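PDB 7BR2: lipolytic enzyme, G-D-S-L family from Bacteroides thetaiotaomicron, which metabolizes the drug diltiazem in the gut and belongs to the SGNH/GDSL serine esterases, consistent with hydrolysis of ester bonds. Local coordinates for residues F105-Q108 against K109-S113; I206-N210 against D211-V215; N401-L404 against K405-D409; K433-E436 against I437-P440. One frame throughout, in Å; residues are numbered along the deposited sequence.

Interaction 1. Residues F105-Q108 against K109-S113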
# COMPACT_ATOMS: atom_id res chain seq x y z
N PHE A 105 25.77 4.72 -20.92
CA PHE A 105 24.58 5.42 -20.44
C PHE A 105 24.16 4.91 -19.07
O PHE A 105 23.90 5.70 -18.16
CB PHE A 105 23.44 5.24 -21.44
CG PHE A 105 22.13 5.85 -21.00
CD1 PHE A 105 21.91 7.21 -21.12
CD2 PHE A 105 21.13 5.06 -20.46
CE1 PHE A 105 20.69 7.77 -20.73
CE2 PHE A 105 19.92 5.62 -20.06
CZ PHE A 105 19.71 6.97 -20.20
N GLY A 106 24.04 3.59 -18.94
CA GLY A 106 23.70 3.00 -17.65
C GLY A 106 24.66 3.41 -16.56
O GLY A 106 24.24 3.72 -15.44
N GLU A 107 25.96 3.45 -16.87
CA GLU A 107 26.94 3.81 -15.85
C GLU A 107 26.82 5.28 -15.47
O GLU A 107 26.87 5.63 -14.29
CB GLU A 107 28.35 3.48 -16.33
CG GLU A 107 29.47 3.99 -15.43
CD GLU A 107 29.58 3.19 -14.16
OE1 GLU A 107 29.11 2.03 -14.14
OE2 GLU A 107 30.15 3.69 -13.17
N GLN A 108 26.61 6.15 -16.46
CA GLN A 108 26.46 7.57 -16.18
C GLN A 108 25.21 7.83 -15.35
O GLN A 108 25.24 8.62 -14.40
CB GLN A 108 26.40 8.34 -17.50
CG GLN A 108 27.71 8.27 -18.27
CD GLN A 108 27.65 8.90 -19.66
OE1 GLN A 108 26.58 8.99 -20.27
NE2 GLN A 108 28.82 9.27 -20.18
N LYS A 109 24.12 7.13 -15.66
CA LYS A 109 22.89 7.32 -14.90
C LYS A 109 23.04 6.80 -13.47
O LYS A 109 22.58 7.45 -12.52
CB LYS A 109 21.73 6.62 -15.61
CG LYS A 109 21.24 7.35 -16.85
CD LYS A 109 21.22 8.85 -16.62
CE LYS A 109 20.16 9.54 -17.45
NZ LYS A 109 20.32 11.02 -17.49
N TYR A 110 23.69 5.65 -13.30
CA TYR A 110 23.95 5.16 -11.95
C TYR A 110 24.78 6.15 -11.15
O TYR A 110 24.48 6.41 -9.97
CB TYR A 110 24.64 3.79 -12.01
CG TYR A 110 25.21 3.38 -10.68
CD1 TYR A 110 24.42 2.82 -9.70
CD2 TYR A 110 26.55 3.57 -10.40
CE1 TYR A 110 24.94 2.46 -8.48
CE2 TYR A 110 27.09 3.21 -9.18
CZ TYR A 110 26.28 2.66 -8.22
OH TYR A 110 26.83 2.31 -7.01
N GLN A 111 25.82 6.72 -11.77
CA GLN A 111 26.68 7.63 -11.03
C GLN A 111 25.94 8.90 -10.64
O GLN A 111 26.02 9.34 -9.49
CB GLN A 111 27.93 7.97 -11.87
CG GLN A 111 28.87 6.78 -12.04
CD GLN A 111 29.44 6.29 -10.72
OE1 GLN A 111 29.58 7.05 -9.77
NE2 GLN A 111 29.71 5.00 -10.65
N GLU A 112 25.18 9.47 -11.58
CA GLU A 112 24.39 10.65 -11.28
C GLU A 112 23.40 10.38 -10.16
O GLU A 112 23.25 11.18 -9.22
CB GLU A 112 23.67 11.11 -12.54
CG GLU A 112 22.95 12.43 -12.42
CD GLU A 112 22.01 12.70 -13.59
OE1 GLU A 112 21.29 13.72 -13.54
OE2 GLU A 112 22.03 11.92 -14.57
N SER A 113 22.76 9.21 -10.20
CA SER A 113 21.75 8.90 -9.20
C SER A 113 22.36 8.82 -7.81
O SER A 113 21.89 9.48 -6.88
CB SER A 113 21.05 7.59 -9.55
OG SER A 113 19.96 7.40 -8.69
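Glu107 and Gln111 meet side by side, one turn apart on the same helix, their side chains pointing the same way. Gln111 NE2 donates to Glu107 OE2 over 2.9 Å. The amide reaches this oxygen from above the carboxylate plane, and the two flat groups are turned 33° apart. Both chains bend at chi2, which brings their ends together. A second contact joins Phe105 and Lys109. Lys109 CG lies over one face of the Phe105 ring, 3.9 Å from the ring centroid, in a CH-pi contact. Lys109 CE also touches the ring, 3.8 Å from Phe105 CZ. The lysine bends at the CB-CG bond (chi2 -40°), and its amino group leads on to Glu112 OE2 in a salt bridge whose hydrogen bond is weak. Under these side chains run regular helical bonds, such as Lys109 N to Phe105 O at 2.9 Å and Tyr110 N to Gly106 O.

Farther out, Glu107 OE1 forms a salt bridge with Arg161 of helix 155-173, which also makes a cation-pi contact with Tyr110. Glu107 thus grips Gln111 with one oxygen and Arg161 with the other. With an alanine here, Arg161 would probably lose this acidic mate and the Gln111 amide would be freer to turn. The arrangement is the i to i+4 side-chain pairing of an alpha-helix, here on the surface helix 102-125 of the SGNH hydrolase fold.

Interaction 2. Residues I206-N210 against D211-V215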
# COMPACT_ATOMS: atom_id res chain seq x y z
N ILE A 206 6.30 -0.04 -16.10
CA ILE A 206 6.86 0.92 -15.16
C ILE A 206 5.93 1.17 -13.98
O ILE A 206 6.34 1.08 -12.82
CB ILE A 206 7.19 2.25 -15.87
CG1 ILE A 206 8.20 2.01 -16.99
CG2 ILE A 206 7.63 3.32 -14.86
CD1 ILE A 206 8.31 3.17 -17.96
N HIS A 207 4.66 1.48 -14.27
CA HIS A 207 3.71 1.93 -13.26
C HIS A 207 2.76 0.80 -12.90
O HIS A 207 1.86 0.49 -13.69
CB HIS A 207 2.95 3.15 -13.78
CG HIS A 207 3.84 4.31 -14.12
ND1 HIS A 207 4.25 4.59 -15.40
CD2 HIS A 207 4.44 5.23 -13.32
CE1 HIS A 207 5.04 5.65 -15.39
NE2 HIS A 207 5.18 6.05 -14.14
N PRO A 208 2.91 0.17 -11.73
CA PRO A 208 2.00 -0.92 -11.36
C PRO A 208 0.55 -0.48 -11.24
O PRO A 208 0.25 0.64 -10.82
CB PRO A 208 2.54 -1.38 -10.00
CG PRO A 208 3.96 -0.94 -9.97
CD PRO A 208 3.99 0.36 -10.75
N ASP A 209 -0.34 -1.40 -11.60
CA ASP A 209 -1.78 -1.25 -11.42
C ASP A 209 -2.12 -1.55 -9.96
O ASP A 209 -1.25 -1.80 -9.13
CB ASP A 209 -2.50 -2.16 -12.41
CG ASP A 209 -3.92 -1.74 -12.73
OD1 ASP A 209 -4.49 -0.89 -12.02
OD2 ASP A 209 -4.49 -2.29 -13.70
N ASN A 210 -3.42 -1.56 -9.63
CA ASN A 210 -3.84 -1.74 -8.23
C ASN A 210 -3.33 -3.07 -7.67
O ASN A 210 -2.99 -3.16 -6.49
CB ASN A 210 -5.36 -1.68 -8.14
CG ASN A 210 -5.91 -0.36 -8.56
OD1 ASN A 210 -5.62 0.67 -7.95
ND2 ASN A 210 -6.69 -0.35 -9.64
N ASP A 211 -3.32 -4.11 -8.50
CA ASP A 211 -2.79 -5.40 -8.05
C ASP A 211 -1.32 -5.29 -7.69
O ASP A 211 -0.88 -5.83 -6.66
CB ASP A 211 -3.01 -6.47 -9.12
CG ASP A 211 -2.38 -6.12 -10.46
OD1 ASP A 211 -2.50 -4.95 -10.91
OD2 ASP A 211 -1.70 -6.99 -11.04
N GLY A 212 -0.54 -4.61 -8.53
CA GLY A 212 0.87 -4.44 -8.21
C GLY A 212 1.08 -3.67 -6.92
O GLY A 212 1.94 -4.04 -6.10
N HIS A 213 0.28 -2.62 -6.70
CA HIS A 213 0.40 -1.85 -5.47
C HIS A 213 -0.05 -2.67 -4.27
O HIS A 213 0.52 -2.53 -3.18
CB HIS A 213 -0.40 -0.55 -5.59
CG HIS A 213 0.34 0.51 -6.35
ND1 HIS A 213 1.31 1.30 -5.76
CD2 HIS A 213 0.32 0.85 -7.65
CE1 HIS A 213 1.83 2.09 -6.68
NE2 HIS A 213 1.25 1.84 -7.83
N MET A 214 -1.01 -3.57 -4.45
CA MET A 214 -1.40 -4.43 -3.34
C MET A 214 -0.31 -5.46 -3.05
O MET A 214 -0.06 -5.78 -1.89
CB MET A 214 -2.74 -5.10 -3.62
CG MET A 214 -3.36 -5.76 -2.40
SD MET A 214 -3.39 -4.72 -0.92
CE MET A 214 -2.68 -5.84 0.28
N VAL A 215 0.37 -5.94 -4.09
CA VAL A 215 1.52 -6.82 -3.86
C VAL A 215 2.62 -6.07 -3.13
O VAL A 215 3.28 -6.60 -2.23
CB VAL A 215 2.02 -7.43 -5.19
CG1 VAL A 215 3.39 -8.02 -5.02
CG2 VAL A 215 1.04 -8.49 -5.67
O HOH W 1 2.29 3.02 -10.34
O HOH W 2 -0.20 -4.17 -12.07
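His213 N donates to Asp209 O over 3.0 Å, the first of two i to i+4 backbone bonds as an extended loop turns into helix 210-223. Met214 N to Asn210 O is the second. Asp209 stands at the N-cap position, but its side chain makes no capping bond. Asp209 OD1 instead takes the next backbone amide, Asn210 N, at 2.7 Å, from above the carboxylate plane. The ring of Pro208 packs against the first turn, with Pro208 CB 3.9 Å from Gly212 CA.

His213 turns its ring edge to the loop. His213 CD2 sits 3.2 Å from Pro208 O. In the plane of the ring, a water bonds His213 NE2 and donates to Pro208 O. A second water accepts from Asp209 N and donates to Asp211 OD1 over 2.7 Å. Asp211 reaches this water because its CG lies between backbone N and carbonyl carbon (chi1 57°).

The side chains of Asp209 and Asp211 cross at about a right angle, with Asp209 OD2 4.3 Å from Asp211 OD1. Just before Pro208, His207 bonds Ser28 and Asp204, consistent with a catalytic triad. The chemistry implies two neighbouring acids with separate partners. Asp209 is probably steadied by Ser283 and the amides of Lys284 and Lys285. The charge of Asp211, close to Glu293, is probably offset by the salt bridge from Lys285 NZ.

Interaction 3. Residues N401-L404 against K405-D409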
# COMPACT_ATOMS: atom_id res chain seq x y z
N ASN A 401 4.06 24.82 -21.47
CA ASN A 401 4.20 23.83 -20.40
C ASN A 401 2.86 23.10 -20.25
O ASN A 401 1.99 23.52 -19.48
CB ASN A 401 4.63 24.46 -19.08
CG ASN A 401 5.09 23.44 -18.04
OD1 ASN A 401 4.64 22.29 -18.03
ND2 ASN A 401 6.02 23.84 -17.18
N MET A 402 2.70 22.01 -21.02
CA MET A 402 1.43 21.29 -21.04
C MET A 402 1.03 20.87 -19.64
O MET A 402 -0.12 21.07 -19.23
CB MET A 402 1.56 20.04 -21.93
CG MET A 402 0.31 19.63 -22.69
SD MET A 402 -0.41 20.96 -23.66
CE MET A 402 0.32 20.61 -25.26
N TRP A 403 1.98 20.35 -18.87
CA TRP A 403 1.65 19.81 -17.56
C TRP A 403 1.21 20.92 -16.61
O TRP A 403 0.25 20.74 -15.86
CB TRP A 403 2.87 19.07 -17.01
CG TRP A 403 2.59 18.12 -15.89
CD1 TRP A 403 2.89 18.29 -14.57
CD2 TRP A 403 1.95 16.85 -16.00
NE1 TRP A 403 2.48 17.20 -13.85
CE2 TRP A 403 1.89 16.30 -14.70
CE3 TRP A 403 1.41 16.13 -17.06
CZ2 TRP A 403 1.33 15.06 -14.45
CZ3 TRP A 403 0.85 14.90 -16.81
CH2 TRP A 403 0.81 14.38 -15.51
N LEU A 404 1.87 22.08 -16.67
CA LEU A 404 1.46 23.19 -15.82
C LEU A 404 0.09 23.72 -16.22
O LEU A 404 -0.73 24.02 -15.36
CB LEU A 404 2.51 24.31 -15.87
CG LEU A 404 2.33 25.50 -14.92
CD1 LEU A 404 2.59 25.11 -13.48
CD2 LEU A 404 3.19 26.66 -15.34
N LYS A 405 -0.19 23.78 -17.53
CA LYS A 405 -1.51 24.23 -17.96
C LYS A 405 -2.59 23.27 -17.49
O LYS A 405 -3.69 23.70 -17.15
CB LYS A 405 -1.57 24.35 -19.49
CG LYS A 405 -2.86 25.02 -19.97
CD LYS A 405 -2.95 25.11 -21.49
CE LYS A 405 -3.88 26.24 -21.87
NZ LYS A 405 -4.15 26.29 -23.33
N GLY A 406 -2.30 21.97 -17.47
CA GLY A 406 -3.28 21.03 -16.97
C GLY A 406 -3.59 21.20 -15.50
O GLY A 406 -4.68 20.83 -15.06
N ARG A 407 -2.68 21.79 -14.73
CA ARG A 407 -2.89 21.98 -13.30
C ARG A 407 -3.23 23.41 -12.90
O ARG A 407 -3.29 23.68 -11.70
CB ARG A 407 -1.68 21.47 -12.51
CG ARG A 407 -1.60 19.96 -12.47
CD ARG A 407 -0.47 19.35 -13.24
NE ARG A 407 -0.68 17.91 -13.31
CZ ARG A 407 -1.42 17.32 -14.25
NH1 ARG A 407 -1.99 18.04 -15.20
NH2 ARG A 407 -1.57 16.00 -14.25
N ARG A 408 -3.43 24.33 -13.85
CA ARG A 408 -3.68 25.71 -13.47
C ARG A 408 -4.97 25.86 -12.67
O ARG A 408 -5.04 26.68 -11.75
CB ARG A 408 -3.71 26.64 -14.68
CG ARG A 408 -4.04 28.08 -14.27
CD ARG A 408 -3.73 29.12 -15.33
NE ARG A 408 -4.23 28.73 -16.64
CZ ARG A 408 -4.16 29.51 -17.71
NH1 ARG A 408 -3.60 30.71 -17.61
NH2 ARG A 408 -4.65 29.09 -18.88
N ASP A 409 -6.03 25.16 -13.05
CA ASP A 409 -7.28 25.26 -12.30
C ASP A 409 -7.09 24.76 -10.86
O ASP A 409 -7.43 25.44 -9.87
CB ASP A 409 -8.37 24.47 -13.03
CG ASP A 409 -9.73 24.59 -12.37
OD1 ASP A 409 -10.11 25.73 -12.03
OD2 ASP A 409 -10.42 23.56 -12.18
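Trp403 and Arg407 form an i to i+4 cation-pi pair, one helical turn apart, on and just after the short helix 402-406. The guanidinium lies over one face of the indole. Arg407 CZ is 3.6 Å from the centroid of the six-membered ring of Trp403 and 17° off its normal. The two flat groups are not parallel; their planes are 32° apart. The tilt brings the NH2 end close, with Arg407 NH2 3.1 Å from Trp403 CZ2. Farther back along the arginine, Arg407 CD lies over the five-membered ring of Trp403 in a CH-pi contact, 3.9 Å from its centroid. CD, CZ and NH2 thus lie over successive parts of the indole, the two side chains crossing at a slant. Arg407 bends at chi2 (111°), and this turn folds the chain back over the ring. Beyond the segments, Arg407 NE forms a salt bridge with Glu368, so the cation is held by an acid as well as by the ring. Trp403 also meets Trp371 edge-to-face, which sets the pair against helix 344-377.

Leu404 is buried. It packs on Trp371 and Phe376 of that helix and on Met394 of helix 388-397. The helix begins at Asn401, whose OD1 caps it by accepting from Leu404 N. Farther along, Arg407 N donates to Leu404 O at 3.0 Å and only weakly to Trp403 O. Between these, Gly406 N donates to Met402 O over 2.9 Å.

Interaction 4. Residues K433-E436 against I437-P440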
# COMPACT_ATOMS: atom_id res chain seq x y z
N LYS A 433 -13.49 9.28 11.00
CA LYS A 433 -14.57 8.31 10.84
C LYS A 433 -14.01 6.89 10.84
O LYS A 433 -14.54 6.00 11.52
CB LYS A 433 -15.35 8.60 9.56
CG LYS A 433 -16.74 7.96 9.53
CD LYS A 433 -17.50 8.35 10.78
CE LYS A 433 -18.93 8.69 10.47
NZ LYS A 433 -19.65 9.26 11.65
N ILE A 434 -12.92 6.67 10.10
CA ILE A 434 -12.31 5.35 10.04
C ILE A 434 -11.95 4.86 11.43
O ILE A 434 -12.29 3.73 11.81
CB ILE A 434 -11.08 5.35 9.10
CG1 ILE A 434 -11.53 5.32 7.65
CG2 ILE A 434 -10.18 4.16 9.40
CD1 ILE A 434 -10.39 5.61 6.67
N TYR A 435 -11.26 5.69 12.22
CA TYR A 435 -10.86 5.23 13.56
C TYR A 435 -11.99 5.30 14.57
O TYR A 435 -11.80 4.91 15.73
CB TYR A 435 -9.65 6.03 14.04
CG TYR A 435 -8.37 5.53 13.42
CD1 TYR A 435 -7.74 4.40 13.92
CD2 TYR A 435 -7.81 6.16 12.30
CE1 TYR A 435 -6.57 3.92 13.35
CE2 TYR A 435 -6.65 5.68 11.73
CZ TYR A 435 -6.03 4.56 12.26
OH TYR A 435 -4.86 4.07 11.73
N GLU A 436 -13.17 5.76 14.17
CA GLU A 436 -14.35 5.64 15.00
C GLU A 436 -15.14 4.36 14.72
O GLU A 436 -15.68 3.75 15.65
CB GLU A 436 -15.22 6.89 14.80
CG GLU A 436 -16.68 6.81 15.23
CD GLU A 436 -17.49 8.02 14.73
OE1 GLU A 436 -16.89 9.11 14.55
OE2 GLU A 436 -18.71 7.87 14.46
N ILE A 437 -15.17 3.89 13.47
CA ILE A 437 -16.01 2.75 13.12
C ILE A 437 -15.22 1.46 12.95
O ILE A 437 -15.79 0.46 12.51
CB ILE A 437 -16.85 3.04 11.87
CG1 ILE A 437 -15.94 3.13 10.64
CG2 ILE A 437 -17.69 4.27 12.09
CD1 ILE A 437 -16.67 3.32 9.34
N ASN A 438 -13.92 1.44 13.24
CA ASN A 438 -13.12 0.26 12.93
C ASN A 438 -13.05 -0.75 14.08
O ASN A 438 -12.30 -1.72 13.98
CB ASN A 438 -11.71 0.65 12.47
CG ASN A 438 -10.95 1.42 13.52
OD1 ASN A 438 -11.50 1.80 14.54
ND2 ASN A 438 -9.66 1.67 13.26
N LYS A 439 -13.80 -0.53 15.16
CA LYS A 439 -13.77 -1.42 16.31
C LYS A 439 -14.71 -2.60 16.10
O LYS A 439 -15.93 -2.39 15.94
CB LYS A 439 -14.17 -0.68 17.59
CG LYS A 439 -13.68 0.77 17.66
CD LYS A 439 -12.18 0.83 17.68
CE LYS A 439 -11.71 2.26 17.74
NZ LYS A 439 -10.33 2.48 17.22
N PRO A 440 -14.22 -3.84 16.12
CA PRO A 440 -15.13 -4.98 15.96
C PRO A 440 -16.17 -4.98 17.07
O PRO A 440 -15.88 -4.62 18.21
CB PRO A 440 -14.21 -6.20 16.07
CG PRO A 440 -12.85 -5.69 15.75
CD PRO A 440 -12.82 -4.26 16.27
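Ile437 N donates to Lys433 O over 2.9 Å and more weakly to Ile434 O, as the last turn of helix 417-437 gives way to loop. Lys433 O also accepts from Glu436 N, so this carbonyl is gripped twice. Asn438 then folds back over the helix end. Its CG lies between the backbone N and the carbonyl carbon (chi1 60°), which brings the amide back to Tyr435. Asn438 ND2 sits 3.4 Å from Tyr435 CD1, with the amide and ring planes nearly perpendicular. Lys439 NZ donates to Asn438 OD1 over 3.0 Å and makes a weak bond to Tyr435 O. On another side of the turn, Lys433 NZ and Glu436 OE2 form a salt bridge at 3.3 Å.

Asn438 ND2 also bonds Met44 O. Replacing the asparagine by alanine would probably cost Met44 O this donor and the Lys439 amino group its bond to the amide oxygen. Tyr435 OH bonds Trp40, and Ile434 and Ile437 pack on helix 344-377. The helix end is thus held between helices 35-46 and 344-377, before the chain enters strand 443-449.

Interaction 2 is the buried one of the four, near the centre of the chain and beside the probable catalytic histidine. Interactions 1 and 3 lie on the surface, and interaction 4 is partly buried. Interactions 1 and 2 both belong to the SGNH hydrolase part, yet their centres are 26 Å apart. Interactions 3 and 4 both pack on helix 344-377, though 38 Å separates their centres. Interaction 4 also meets helix 35-46, which His213 and Met214 of interaction 2 touch too. Chemistry differs with place. Waters and neighbouring acids mark interaction 2. Interaction 1 lays the aliphatic part of a lysine, and interaction 3 a guanidinium, over an aromatic ring. In interaction 4, polar groups gather at a helix end.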